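Local coordinates for protein NAD nucleotidase (Haemophilus influenzae, PDB 3ZTV) that degrades NAD to adenosine and nicotinamide riboside in the periplasm, acting both as a pyrophosphatase and as a 5'-nucleotidase with zinc in its active site, at residues V11-L16 and K197-S202; H103-G108 and K172-Y177; H298-K303 and K319-L324; Q448-A453 and A465-A470. One frame throughout, in Å; residues are numbered along the deposited sequence.

Contact 1: residues V11-L16 and K197-S202; sequences VELSIL and KIILLS
Ile199 meets Leu13 and Ile15 between the two facing sheets of the calcineurin-like metallophosphoesterase fold, where strand 11-18 of one mixed sheet looks across at strand 198-203 of the other. The strands are not hydrogen-bonded partners: the CA atoms of Ile15 and Ile199 stand 10.0 Å apart, and the interval is filled by side chains. The apolar part is carried by methyl ends. Ile199 CD1 approaches Leu13 CD1 at 4.4 Å and Ile15 CD1 at 4.3 Å, so one branch tip is shared by two residues on the same face of the facing strand. Val221 of strand 221-224 touches both Ile15 and Ile199, and Ile153 of strand 151-159 touches Leu13.

At the Val11 end the contact becomes aliphatic packing against a lysine stem. Bends at chi3 (-79°) and chi4 (-70°) kink the end of the Lys197 chain, and its NZ forms a salt bridge with Glu151, which probably steadies the buried ammonium group. Obliquely across this stem lies Val11, whose CG2 is equally close to two successive methylenes, with Lys197 CD and Lys197 CE both at 3.9 Å.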
loop_
_atom_site.group_PDB
_atom_site.type_symbol
_atom_site.label_atom_id
_atom_site.label_comp_id
_atom_site.label_asym_id
_atom_site.label_seq_id
_atom_site.Cartn_x
_atom_site.Cartn_y
_atom_site.Cartn_z
ATOM N N VAL A 11 10.546 -5.724 -32.563
ATOM C CA VAL A 11 11.123 -7.048 -32.309
ATOM C C VAL A 11 10.055 -8.060 -31.938
ATOM O O VAL A 11 8.978 -7.695 -31.473
ATOM C CB VAL A 11 12.181 -7.031 -31.178
ATOM C CG1 VAL A 11 13.375 -6.182 -31.569
ATOM C CG2 VAL A 11 11.570 -6.550 -29.873
ATOM N N GLU A 12 10.365 -9.338 -32.125
ATOM C CA GLU A 12 9.428 -10.388 -31.735
ATOM C C GLU A 12 10.014 -11.303 -30.659
ATOM O O GLU A 12 11.229 -11.495 -30.574
ATOM C CB GLU A 12 8.948 -11.191 -32.945
ATOM C CG GLU A 12 7.679 -11.993 -32.666
ATOM C CD GLU A 12 7.016 -12.531 -33.916
ATOM O OE1 GLU A 12 7.229 -11.965 -35.012
ATOM O OE2 GLU A 12 6.277 -13.530 -33.797
ATOM N N LEU A 13 9.127 -11.820 -29.816
ATOM C CA LEU A 13 9.480 -12.680 -28.693
ATOM C C LEU A 13 8.614 -13.928 -28.732
ATOM O O LEU A 13 7.435 -13.846 -29.075
ATOM C CB LEU A 13 9.196 -11.949 -27.378
ATOM C CG LEU A 13 10.267 -11.303 -26.500
ATOM C CD1 LEU A 13 9.603 -10.852 -25.209
ATOM C CD2 LEU A 13 11.390 -12.272 -26.188
ATOM N N SER A 14 9.184 -15.067 -28.340
ATOM C CA SER A 14 8.423 -16.311 -28.256
ATOM C C SER A 14 8.378 -16.783 -26.798
ATOM O O SER A 14 9.302 -17.439 -26.320
ATOM C CB SER A 14 9.029 -17.384 -29.167
ATOM O OG SER A 14 8.967 -16.941 -30.515
ATOM N N ILE A 15 7.310 -16.427 -26.094
ATOM C CA ILE A 15 7.179 -16.771 -24.680
ATOM C C ILE A 15 6.684 -18.213 -24.524
ATOM O O ILE A 15 5.691 -18.609 -25.121
ATOM C CB ILE A 15 6.244 -15.785 -23.966
ATOM C CG1 ILE A 15 6.744 -14.348 -24.188
ATOM C CG2 ILE A 15 6.134 -16.123 -22.484
ATOM C CD1 ILE A 15 5.837 -13.299 -23.617
ATOM N N LEU A 16 7.405 -18.980 -23.717
ATOM C CA LEU A 16 7.081 -20.379 -23.418
ATOM C C LEU A 16 7.066 -20.497 -21.906
ATOM O O LEU A 16 8.050 -20.128 -21.250
ATOM C CB LEU A 16 8.144 -21.307 -24.004
ATOM C CG LEU A 16 8.259 -21.284 -25.535
ATOM C CD1 LEU A 16 9.545 -21.958 -26.008
ATOM C CD2 LEU A 16 7.046 -21.956 -26.161
ATOM N N LYS A 197 9.333 -2.200 -23.372
ATOM C CA LYS A 197 8.837 -3.564 -23.474
ATOM C C LYS A 197 9.092 -4.216 -22.122
ATOM O O LYS A 197 10.250 -4.391 -21.708
ATOM C CB LYS A 197 9.568 -4.301 -24.589
ATOM C CG LYS A 197 9.285 -3.710 -25.963
ATOM C CD LYS A 197 10.138 -4.368 -27.037
ATOM C CE LYS A 197 11.549 -3.823 -27.056
ATOM N NZ LYS A 197 11.559 -2.420 -27.557
ATOM N N ILE A 198 8.004 -4.558 -21.429
ATOM C CA ILE A 198 8.086 -5.039 -20.049
ATOM C C ILE A 198 7.170 -6.241 -19.836
ATOM O O ILE A 198 5.967 -6.197 -20.156
ATOM C CB ILE A 198 7.748 -3.917 -19.039
ATOM C CG1 ILE A 198 8.710 -2.735 -19.234
ATOM C CG2 ILE A 198 7.825 -4.434 -17.611
ATOM C CD1 ILE A 198 8.516 -1.570 -18.257
ATOM N N ILE A 199 7.764 -7.309 -19.302
ATOM C CA ILE A 199 7.066 -8.543 -18.980
ATOM C C ILE A 199 7.002 -8.670 -17.464
ATOM O O ILE A 199 8.007 -8.459 -16.777
ATOM C CB ILE A 199 7.848 -9.772 -19.496
ATOM C CG1 ILE A 199 8.193 -9.627 -20.978
ATOM C CG2 ILE A 199 7.086 -11.074 -19.200
ATOM C CD1 ILE A 199 7.011 -9.505 -21.867
ATOM N N LEU A 200 5.826 -9.000 -16.941
ATOM C CA LEU A 200 5.667 -9.247 -15.512
ATOM C C LEU A 200 5.408 -10.749 -15.317
ATOM O O LEU A 200 4.449 -11.304 -15.867
ATOM C CB LEU A 200 4.501 -8.417 -14.979
ATOM C CG LEU A 200 4.198 -8.511 -13.486
ATOM C CD1 LEU A 200 5.346 -7.921 -12.685
ATOM C CD2 LEU A 200 2.895 -7.801 -13.159
ATOM N N LEU A 201 6.290 -11.398 -14.567
ATOM C CA LEU A 201 6.201 -12.822 -14.240
ATOM C C LEU A 201 5.668 -12.886 -12.808
ATOM O O LEU A 201 6.410 -12.659 -11.840
ATOM C CB LEU A 201 7.584 -13.465 -14.356
ATOM C CG LEU A 201 7.677 -14.972 -14.119
ATOM C CD1 LEU A 201 6.758 -15.757 -15.057
ATOM C CD2 LEU A 201 9.108 -15.448 -14.248
ATOM N N SER A 202 4.367 -13.120 -12.682
ATOM C CA SER A 202 3.643 -12.848 -11.441
ATOM C C SER A 202 2.829 -14.010 -10.895
ATOM O O SER A 202 1.883 -14.485 -11.521
ATOM C CB SER A 202 2.715 -11.647 -11.616
ATOM O OG SER A 202 1.858 -11.520 -10.489
#

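Contact 2: residues H103-G108 and K172-Y177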
loop_
_atom_site.group_PDB
_atom_site.type_symbol
_atom_site.label_atom_id
_atom_site.label_comp_id
_atom_site.label_asym_id
_atom_site.label_seq_id
_atom_site.Cartn_x
_atom_site.Cartn_y
_atom_site.Cartn_z
ATOM N N HIS A 103 3.917 -21.224 -2.088
ATOM C CA HIS A 103 4.349 -22.473 -1.464
ATOM C C HIS A 103 5.861 -22.599 -1.349
ATOM O O HIS A 103 6.358 -23.443 -0.605
ATOM C CB HIS A 103 3.747 -23.683 -2.176
ATOM C CG HIS A 103 2.306 -23.900 -1.860
ATOM N ND1 HIS A 103 1.286 -23.389 -2.626
ATOM C CD2 HIS A 103 1.712 -24.583 -0.855
ATOM C CE1 HIS A 103 0.124 -23.752 -2.112
ATOM N NE2 HIS A 103 0.357 -24.469 -1.027
ATOM N N GLU A 104 6.602 -21.748 -2.048
ATOM C CA GLU A 104 8.046 -21.713 -1.878
ATOM C C GLU A 104 8.445 -21.443 -0.419
ATOM O O GLU A 104 9.559 -21.777 -0.015
ATOM C CB GLU A 104 8.677 -20.676 -2.814
ATOM C CG GLU A 104 9.192 -21.256 -4.141
ATOM C CD GLU A 104 8.096 -21.738 -5.073
ATOM O OE1 GLU A 104 7.150 -20.969 -5.329
ATOM O OE2 GLU A 104 8.176 -22.877 -5.573
ATOM N N PHE A 105 7.535 -20.866 0.369
ATOM C CA PHE A 105 7.806 -20.564 1.776
ATOM C C PHE A 105 7.172 -21.554 2.773
ATOM O O PHE A 105 7.234 -21.323 3.983
ATOM C CB PHE A 105 7.368 -19.126 2.100
ATOM C CG PHE A 105 8.249 -18.080 1.481
ATOM C CD1 PHE A 105 9.436 -17.708 2.092
ATOM C CD2 PHE A 105 7.901 -17.472 0.279
ATOM C CE1 PHE A 105 10.259 -16.742 1.527
ATOM C CE2 PHE A 105 8.723 -16.509 -0.294
ATOM C CZ PHE A 105 9.898 -16.140 0.336
ATOM N N ASP A 106 6.576 -22.646 2.284
ATOM C CA ASP A 106 5.865 -23.586 3.170
ATOM C C ASP A 106 6.732 -24.208 4.269
ATOM O O ASP A 106 6.220 -24.536 5.343
ATOM C CB ASP A 106 5.222 -24.717 2.367
ATOM C CG ASP A 106 3.897 -24.321 1.736
ATOM O OD1 ASP A 106 3.520 -23.116 1.775
ATOM O OD2 ASP A 106 3.239 -25.228 1.184
ATOM N N ALA A 107 8.020 -24.390 3.992
ATOM C CA ALA A 107 8.954 -24.946 4.970
ATOM C C ALA A 107 9.908 -23.864 5.481
ATOM O O ALA A 107 11.063 -24.137 5.816
ATOM C CB ALA A 107 9.715 -26.140 4.369
ATOM N N GLY A 108 9.420 -22.626 5.529
ATOM C CA GLY A 108 10.206 -21.524 6.053
ATOM C C GLY A 108 11.315 -21.066 5.132
ATOM O O GLY A 108 11.456 -21.569 4.016
ATOM N N LYS A 172 10.501 -13.702 9.442
ATOM C CA LYS A 172 10.212 -12.298 9.728
ATOM C C LYS A 172 11.180 -11.340 9.034
ATOM O O LYS A 172 10.884 -10.153 8.884
ATOM C CB LYS A 172 10.206 -12.042 11.242
ATOM C CG LYS A 172 11.591 -11.920 11.885
ATOM C CD LYS A 172 12.410 -13.189 11.726
ATOM C CE LYS A 172 13.634 -13.208 12.639
ATOM N NZ LYS A 172 14.657 -12.171 12.300
ATOM N N ASP A 173 12.337 -11.844 8.620
ATOM C CA ASP A 173 13.334 -11.008 7.956
ATOM C C ASP A 173 13.090 -10.877 6.452
ATOM O O ASP A 173 13.926 -10.325 5.733
ATOM C CB ASP A 173 14.765 -11.482 8.246
ATOM C CG ASP A 173 15.014 -12.926 7.840
ATOM O OD1 ASP A 173 14.409 -13.403 6.855
ATOM O OD2 ASP A 173 15.841 -13.589 8.511
ATOM N N VAL A 174 11.962 -11.406 5.991
ATOM C CA VAL A 174 11.530 -11.225 4.602
ATOM C C VAL A 174 10.356 -10.255 4.565
ATOM O O VAL A 174 9.327 -10.505 5.177
ATOM C CB VAL A 174 11.102 -12.557 3.973
ATOM C CG1 VAL A 174 10.680 -12.334 2.519
ATOM C CG2 VAL A 174 12.248 -13.552 4.054
ATOM N N LYS A 175 10.520 -9.144 3.848
ATOM C CA LYS A 175 9.493 -8.110 3.780
ATOM C C LYS A 175 8.712 -8.182 2.466
ATOM O O LYS A 175 9.288 -8.396 1.394
ATOM C CB LYS A 175 10.129 -6.726 3.966
ATOM C CG LYS A 175 10.291 -6.267 5.429
ATOM C CD LYS A 175 11.052 -7.260 6.289
ATOM C CE LYS A 175 11.290 -6.713 7.701
ATOM N NZ LYS A 175 12.301 -5.601 7.741
ATOM N N PHE A 176 7.399 -8.011 2.570
ATOM C CA PHE A 176 6.503 -8.084 1.412
ATOM C C PHE A 176 5.886 -6.721 1.114
ATOM O O PHE A 176 5.558 -5.970 2.032
ATOM C CB PHE A 176 5.367 -9.076 1.684
ATOM C CG PHE A 176 5.800 -10.521 1.703
ATOM C CD1 PHE A 176 6.475 -11.055 2.798
ATOM C CD2 PHE A 176 5.526 -11.353 0.623
ATOM C CE1 PHE A 176 6.870 -12.391 2.806
ATOM C CE2 PHE A 176 5.921 -12.688 0.632
ATOM C CZ PHE A 176 6.594 -13.201 1.726
ATOM N N TYR A 177 5.697 -6.425 -0.170
ATOM C CA TYR A 177 5.123 -5.159 -0.626
ATOM C C TYR A 177 3.949 -5.377 -1.582
ATOM O O TYR A 177 3.898 -6.363 -2.330
ATOM C CB TYR A 177 6.228 -4.281 -1.233
ATOM C CG TYR A 177 7.227 -3.914 -0.159
ATOM C CD1 TYR A 177 7.015 -2.812 0.664
ATOM C CD2 TYR A 177 8.339 -4.714 0.096
ATOM C CE1 TYR A 177 7.904 -2.495 1.683
ATOM C CE2 TYR A 177 9.231 -4.405 1.110
ATOM C CZ TYR A 177 9.009 -3.299 1.901
ATOM O OH TYR A 177 9.893 -3.010 2.926
#
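Phe105 holds CG anti to its carbonyl carbon (chi1 -71°), and this torsion sends its ring toward Val174 and Phe176. Val174 answers with CG1 anti to the backbone N (chi1 -179°), bringing that methyl to 4.5 Å from Phe105 CZ. Phe176, two residues along strand 174-176 and therefore on the same side of it, brings its own ring tip in, so that its CZ lies 4.4 Å from Phe105 CE2. The far end of the Phe105 ring is thus met by a methyl and a second ring, both at an oblique approach.

Phe105 belongs to the GNHE signature loop of the metallophosphoesterases, just after the zinc ligand Asn102, and its side chain lies about 10 Å from a bound zinc ion. The loop is tightly folded: Asp106 N bonds to His103 O at 3.0 Å, and a type I turn is closed by Gly108 N on Phe105 O, also at 3.0 Å. Val128 of the paired strand 128-130, Leu112 and Thr164 surround the same ring. On either side of Phe176 in sequence, Lys175 packs on Pro254 and Tyr177 on Gln184 of the second subunit.

No hydrogen bond or charge joins the two segments. Their cohesion is dispersion between apolar groups at rather long range, so the contact links the metal-site loop to the two-stranded sheet of 128-130 and 174-176 without a directional bond between them.

Contact 3: residues H298-K303 and K319-L324; sequences HKLQVK and KALDTL
Leu300 inserts its branched end against Ala320, Leu321 and Leu324 beside a beta hairpin, strands 301-303 and 309-311, which is followed by helix 314-325. The closest packing is at the two methyls of Leu300. CD1 presses on Leu321, 3.7 Å from its CD2 and 3.9 Å from its CG, the two side chains meeting at a slant. Leu300 CD2 instead reaches Leu324 CD1 at 4.0 Å, the two side chains running antiparallel alongside each other. One leucine thus straddles successive turns of the helix, while Val41 and Leu34 from the neighbouring strands 37-43 and 28-34 help to bury the site.

Ala320 is held less closely, its CB lying 4.3 Å from Leu300 CD1, and beyond it the helix turns toward solvent, with Lys319 and Asp322 exposed. The backbone of Leu300 is anchored separately, its N hydrogen-bonded to Glu311. At the border of the exposed face, the Thr323 hydroxyl is hydrogen-bonded by Asn35 and also reaches back along its own helix. There Lys319 O accepts two bonds from opposite sides of its carbonyl plane: Thr323 N at 3.0 Å and Thr323 OG1 at 3.2 Å, the hydroxyl tilted 27° from that plane.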
loop_
_atom_site.group_PDB
_atom_site.type_symbol
_atom_site.label_atom_id
_atom_site.label_comp_id
_atom_site.label_asym_id
_atom_site.label_seq_id
_atom_site.Cartn_x
_atom_site.Cartn_y
_atom_site.Cartn_z
ATOM N N HIS A 298 -1.084 -43.539 -24.314
ATOM C CA HIS A 298 -1.075 -44.937 -23.864
ATOM C C HIS A 298 -2.241 -45.346 -22.968
ATOM O O HIS A 298 -2.574 -46.538 -22.887
ATOM C CB HIS A 298 0.272 -45.278 -23.220
ATOM C CG HIS A 298 1.434 -45.078 -24.141
ATOM N ND1 HIS A 298 1.600 -45.810 -25.299
ATOM C CD2 HIS A 298 2.465 -44.202 -24.102
ATOM C CE1 HIS A 298 2.693 -45.406 -25.920
ATOM N NE2 HIS A 298 3.237 -44.430 -25.214
ATOM N N LYS A 299 -2.855 -44.382 -22.293
ATOM C CA LYS A 299 -4.042 -44.650 -21.491
ATOM C C LYS A 299 -5.244 -44.007 -22.149
ATOM O O LYS A 299 -5.349 -42.780 -22.222
ATOM C CB LYS A 299 -3.894 -44.142 -20.050
ATOM C CG LYS A 299 -5.146 -44.362 -19.184
ATOM C CD LYS A 299 -5.016 -43.731 -17.801
ATOM C CE LYS A 299 -4.080 -44.525 -16.908
ATOM N NZ LYS A 299 -3.826 -43.804 -15.627
ATOM N N LEU A 300 -6.151 -44.840 -22.638
ATOM C CA LEU A 300 -7.391 -44.357 -23.221
ATOM C C LEU A 300 -8.503 -45.266 -22.718
ATOM O O LEU A 300 -8.898 -46.223 -23.397
ATOM C CB LEU A 300 -7.319 -44.387 -24.749
ATOM C CG LEU A 300 -6.248 -43.510 -25.415
ATOM C CD1 LEU A 300 -6.067 -43.905 -26.872
ATOM C CD2 LEU A 300 -6.559 -42.017 -25.292
ATOM N N GLN A 301 -8.994 -44.981 -21.518
ATOM C CA GLN A 301 -9.951 -45.868 -20.857
ATOM C C GLN A 301 -11.356 -45.283 -20.816
ATOM O O GLN A 301 -11.544 -44.105 -20.520
ATOM C CB GLN A 301 -9.481 -46.200 -19.441
ATOM C CG GLN A 301 -8.171 -46.960 -19.395
ATOM C CD GLN A 301 -7.674 -47.175 -17.984
ATOM O OE1 GLN A 301 -8.361 -46.848 -17.016
ATOM N NE2 GLN A 301 -6.473 -47.721 -17.861
ATOM N N VAL A 302 -12.344 -46.117 -21.130
ATOM C CA VAL A 302 -13.743 -45.733 -21.022
ATOM C C VAL A 302 -14.475 -46.740 -20.130
ATOM O O VAL A 302 -14.046 -47.890 -20.000
ATOM C CB VAL A 302 -14.420 -45.649 -22.405
ATOM C CG1 VAL A 302 -13.680 -44.649 -23.299
ATOM C CG2 VAL A 302 -14.470 -47.022 -23.060
ATOM N N LYS A 303 -15.555 -46.303 -19.498
ATOM C CA LYS A 303 -16.295 -47.147 -18.557
ATOM C C LYS A 303 -17.236 -48.084 -19.302
ATOM O O LYS A 303 -18.048 -47.637 -20.114
ATOM C CB LYS A 303 -17.085 -46.268 -17.582
ATOM C CG LYS A 303 -17.750 -46.997 -16.424
ATOM C CD LYS A 303 -18.498 -46.004 -15.543
ATOM C CE LYS A 303 -19.184 -46.672 -14.359
ATOM N NZ LYS A 303 -18.269 -46.854 -13.199
ATOM N N LYS A 319 -9.570 -44.497 -33.743
ATOM C CA LYS A 319 -10.322 -43.255 -33.920
ATOM C C LYS A 319 -10.006 -42.246 -32.818
ATOM O O LYS A 319 -9.909 -41.040 -33.069
ATOM C CB LYS A 319 -11.827 -43.531 -33.954
ATOM C CG LYS A 319 -12.298 -44.265 -35.201
ATOM C CD LYS A 319 -13.739 -44.720 -35.057
ATOM C CE LYS A 319 -14.143 -45.634 -36.206
ATOM N NZ LYS A 319 -15.443 -46.309 -35.933
ATOM N N ALA A 320 -9.862 -42.745 -31.594
ATOM C CA ALA A 320 -9.491 -41.910 -30.456
ATOM C C ALA A 320 -8.131 -41.258 -30.687
ATOM O O ALA A 320 -7.972 -40.045 -30.510
ATOM C CB ALA A 320 -9.473 -42.747 -29.187
ATOM N N LEU A 321 -7.159 -42.061 -31.091
ATOM C CA LEU A 321 -5.816 -41.570 -31.363
ATOM C C LEU A 321 -5.807 -40.574 -32.516
ATOM O O LEU A 321 -5.154 -39.533 -32.444
ATOM C CB LEU A 321 -4.860 -42.732 -31.652
ATOM C CG LEU A 321 -4.488 -43.627 -30.469
ATOM C CD1 LEU A 321 -3.748 -44.875 -30.952
ATOM C CD2 LEU A 321 -3.656 -42.860 -29.451
ATOM N N ASP A 322 -6.530 -40.889 -33.583
ATOM C CA ASP A 322 -6.598 -39.996 -34.732
ATOM C C ASP A 322 -7.148 -38.626 -34.345
ATOM O O ASP A 322 -6.643 -37.590 -34.795
ATOM C CB ASP A 322 -7.445 -40.607 -35.850
ATOM C CG ASP A 322 -6.737 -41.739 -36.568
ATOM O OD1 ASP A 322 -5.504 -41.879 -36.408
ATOM O OD2 ASP A 322 -7.412 -42.488 -37.307
ATOM N N THR A 323 -8.187 -38.606 -33.524
ATOM C CA THR A 323 -8.742 -37.332 -33.074
ATOM C C THR A 323 -7.695 -36.502 -32.320
ATOM O O THR A 323 -7.486 -35.322 -32.619
ATOM C CB THR A 323 -10.002 -37.528 -32.209
ATOM O OG1 THR A 323 -11.046 -38.076 -33.023
ATOM C CG2 THR A 323 -10.474 -36.209 -31.627
ATOM N N LEU A 324 -7.020 -37.122 -31.361
ATOM C CA LEU A 324 -6.004 -36.418 -30.587
ATOM C C LEU A 324 -4.857 -35.920 -31.471
ATOM O O LEU A 324 -4.364 -34.800 -31.287
ATOM C CB LEU A 324 -5.474 -37.321 -29.470
ATOM C CG LEU A 324 -6.485 -37.667 -28.368
ATOM C CD1 LEU A 324 -5.917 -38.686 -27.396
ATOM C CD2 LEU A 324 -6.925 -36.416 -27.613
#

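Contact 4: residues Q448-A453 and A465-A470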
loop_
_atom_site.group_PDB
_atom_site.type_symbol
_atom_site.label_atom_id
_atom_site.label_comp_id
_atom_site.label_asym_id
_atom_site.label_seq_id
_atom_site.Cartn_x
_atom_site.Cartn_y
_atom_site.Cartn_z
ATOM N N GLN A 448 -24.674 -24.314 11.667
ATOM C CA GLN A 448 -25.529 -24.857 10.620
ATOM C C GLN A 448 -24.866 -25.986 9.826
ATOM O O GLN A 448 -25.509 -26.976 9.498
ATOM C CB GLN A 448 -26.022 -23.759 9.675
ATOM C CG GLN A 448 -27.114 -24.242 8.746
ATOM C CD GLN A 448 -28.336 -24.744 9.500
ATOM O OE1 GLN A 448 -28.978 -23.992 10.238
ATOM N NE2 GLN A 448 -28.662 -26.019 9.318
ATOM N N VAL A 449 -23.582 -25.851 9.510
ATOM C CA VAL A 449 -22.943 -26.914 8.740
ATOM C C VAL A 449 -22.838 -28.211 9.553
ATOM O O VAL A 449 -22.981 -29.299 8.995
ATOM C CB VAL A 449 -21.583 -26.496 8.110
ATOM C CG1 VAL A 449 -20.488 -26.440 9.147
ATOM C CG2 VAL A 449 -21.203 -27.458 6.986
ATOM N N LEU A 450 -22.615 -28.103 10.865
ATOM C CA LEU A 450 -22.634 -29.283 11.735
ATOM C C LEU A 450 -24.019 -29.917 11.734
ATOM O O LEU A 450 -24.152 -31.141 11.670
ATOM C CB LEU A 450 -22.223 -28.935 13.168
ATOM C CG LEU A 450 -20.781 -28.455 13.356
ATOM C CD1 LEU A 450 -20.529 -28.040 14.803
ATOM C CD2 LEU A 450 -19.790 -29.529 12.917
ATOM N N GLU A 451 -25.052 -29.082 11.796
ATOM C CA GLU A 451 -26.421 -29.588 11.738
ATOM C C GLU A 451 -26.675 -30.304 10.404
ATOM O O GLU A 451 -27.271 -31.387 10.364
ATOM C CB GLU A 451 -27.433 -28.456 11.950
ATOM C CG GLU A 451 -27.385 -27.776 13.329
ATOM C CD GLU A 451 -28.140 -28.532 14.425
ATOM O OE1 GLU A 451 -28.801 -29.551 14.127
ATOM O OE2 GLU A 451 -28.082 -28.074 15.593
ATOM N N ASP A 452 -26.220 -29.694 9.312
ATOM C CA ASP A 452 -26.373 -30.289 7.983
ATOM C C ASP A 452 -25.726 -31.669 7.925
ATOM O O ASP A 452 -26.334 -32.643 7.459
ATOM C CB ASP A 452 -25.719 -29.409 6.909
ATOM C CG ASP A 452 -26.354 -28.028 6.784
ATOM O OD1 ASP A 452 -27.528 -27.840 7.168
ATOM O OD2 ASP A 452 -25.669 -27.118 6.267
ATOM N N ALA A 453 -24.482 -31.747 8.387
ATOM C CA ALA A 453 -23.723 -32.986 8.301
ATOM C C ALA A 453 -24.364 -34.104 9.120
ATOM O O ALA A 453 -24.480 -35.238 8.649
ATOM C CB ALA A 453 -22.288 -32.755 8.720
ATOM N N ALA A 465 -20.873 -38.849 6.515
ATOM C CA ALA A 465 -20.957 -37.394 6.652
ATOM C C ALA A 465 -20.715 -36.906 8.083
ATOM O O ALA A 465 -20.494 -35.715 8.303
ATOM C CB ALA A 465 -22.304 -36.890 6.153
ATOM N N PHE A 466 -20.768 -37.804 9.059
ATOM C CA PHE A 466 -20.744 -37.364 10.451
ATOM C C PHE A 466 -19.475 -36.562 10.749
ATOM O O PHE A 466 -18.371 -37.032 10.483
ATOM C CB PHE A 466 -20.889 -38.543 11.413
ATOM C CG PHE A 466 -21.328 -38.127 12.782
ATOM C CD1 PHE A 466 -20.402 -37.707 13.723
ATOM C CD2 PHE A 466 -22.677 -38.124 13.114
ATOM C CE1 PHE A 466 -20.808 -37.301 14.983
ATOM C CE2 PHE A 466 -23.089 -37.717 14.372
ATOM C CZ PHE A 466 -22.147 -37.306 15.307
ATOM N N PRO A 467 -19.626 -35.343 11.312
ATOM C CA PRO A 467 -18.501 -34.411 11.441
ATOM C C PRO A 467 -17.740 -34.492 12.762
ATOM O O PRO A 467 -18.341 -34.645 13.829
ATOM C CB PRO A 467 -19.188 -33.050 11.336
ATOM C CG PRO A 467 -20.500 -33.272 12.029
ATOM C CD PRO A 467 -20.904 -34.701 11.677
ATOM N N TYR A 468 -16.422 -34.382 12.674
ATOM C CA TYR A 468 -15.555 -34.265 13.844
ATOM C C TYR A 468 -14.598 -33.118 13.570
ATOM O O TYR A 468 -14.223 -32.884 12.417
ATOM C CB TYR A 468 -14.750 -35.546 14.076
ATOM C CG TYR A 468 -15.577 -36.771 14.412
ATOM C CD1 TYR A 468 -16.243 -37.484 13.419
ATOM C CD2 TYR A 468 -15.682 -37.223 15.724
ATOM C CE1 TYR A 468 -16.992 -38.611 13.725
ATOM C CE2 TYR A 468 -16.435 -38.349 16.037
ATOM C CZ TYR A 468 -17.086 -39.038 15.035
ATOM O OH TYR A 468 -17.835 -40.165 15.326
ATOM N N GLY A 469 -14.195 -32.405 14.614
ATOM C CA GLY A 469 -13.377 -31.218 14.446
ATOM C C GLY A 469 -12.149 -31.113 15.334
ATOM O O GLY A 469 -11.971 -31.865 16.301
ATOM N N ALA A 470 -11.291 -30.167 14.965
ATOM C CA ALA A 470 -10.137 -29.785 15.761
ATOM C C ALA A 470 -10.254 -28.290 16.029
ATOM O O ALA A 470 -10.573 -27.525 15.125
ATOM C CB ALA A 470 -8.850 -30.089 15.015
#
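Pro467 packs on Leu450 and Ala453 where helix 443-460 lies against strand 467-470, the edge strand of a mixed sheet in the C-terminal nucleotidase domain, the helix leading through a short loop into the strand. Leu450 CD2 meets the CB-CG bond of Pro467, 3.9 Å from Pro467 CB, the side chains slanted to each other, and Ala453 CB sits 3.8 Å from Pro467 CG. Ala453 also exchanges contacts with Ala465: its CB is 3.5 Å from Ala465 O, while Ala465 CB is 3.7 Å from Ala453 O. The small side chains let the two backbones come close, their CA atoms 5.5 Å apart.

In the next shell, Tyr524 hydrogen-bonds to Ala465 O and touches both Ala453 and Pro467, and Ile406 of the adjacent strand 404-408 backs Leu450 and Pro467. Pro467 CD lies over one face of the Phe466 ring, toward its rim. The side chain of Ala465 is about 6 Å from the bound adenosine and near Asp522 of that pocket, so the packing runs up to the nucleoside site.

On the helix, Asp452 OD2 is bonded to Thr526, and its other oxygen receives Gln448 NE2 one turn away: the Gln448 NE2 to Asp452 OD1 bond measures 3.0 Å, nearly straight at 163°, arriving from above the carboxylate plane.

All four contacts are joined across their segments by apolar packing without a hydrogen bond, but their settings differ. Contacts 1 and 4 are core throughout, every touching residue being buried; contacts 2 and 3 each include a partly exposed one. Contacts 1 and 2 share the metallophosphoesterase domain, the first binding its two main sheets away from any site and the second reaching the zinc loop. Contact 4, about 48 Å from contact 1 between centres, belongs to the C-terminal nucleotidase domain and borders the adenosine pocket. Contact 3 sets a helix against one end of a hairpin, using leucines and one alanine; contact 4 sets alanines, a proline and one leucine between a helix and an edge strand with its preceding loop.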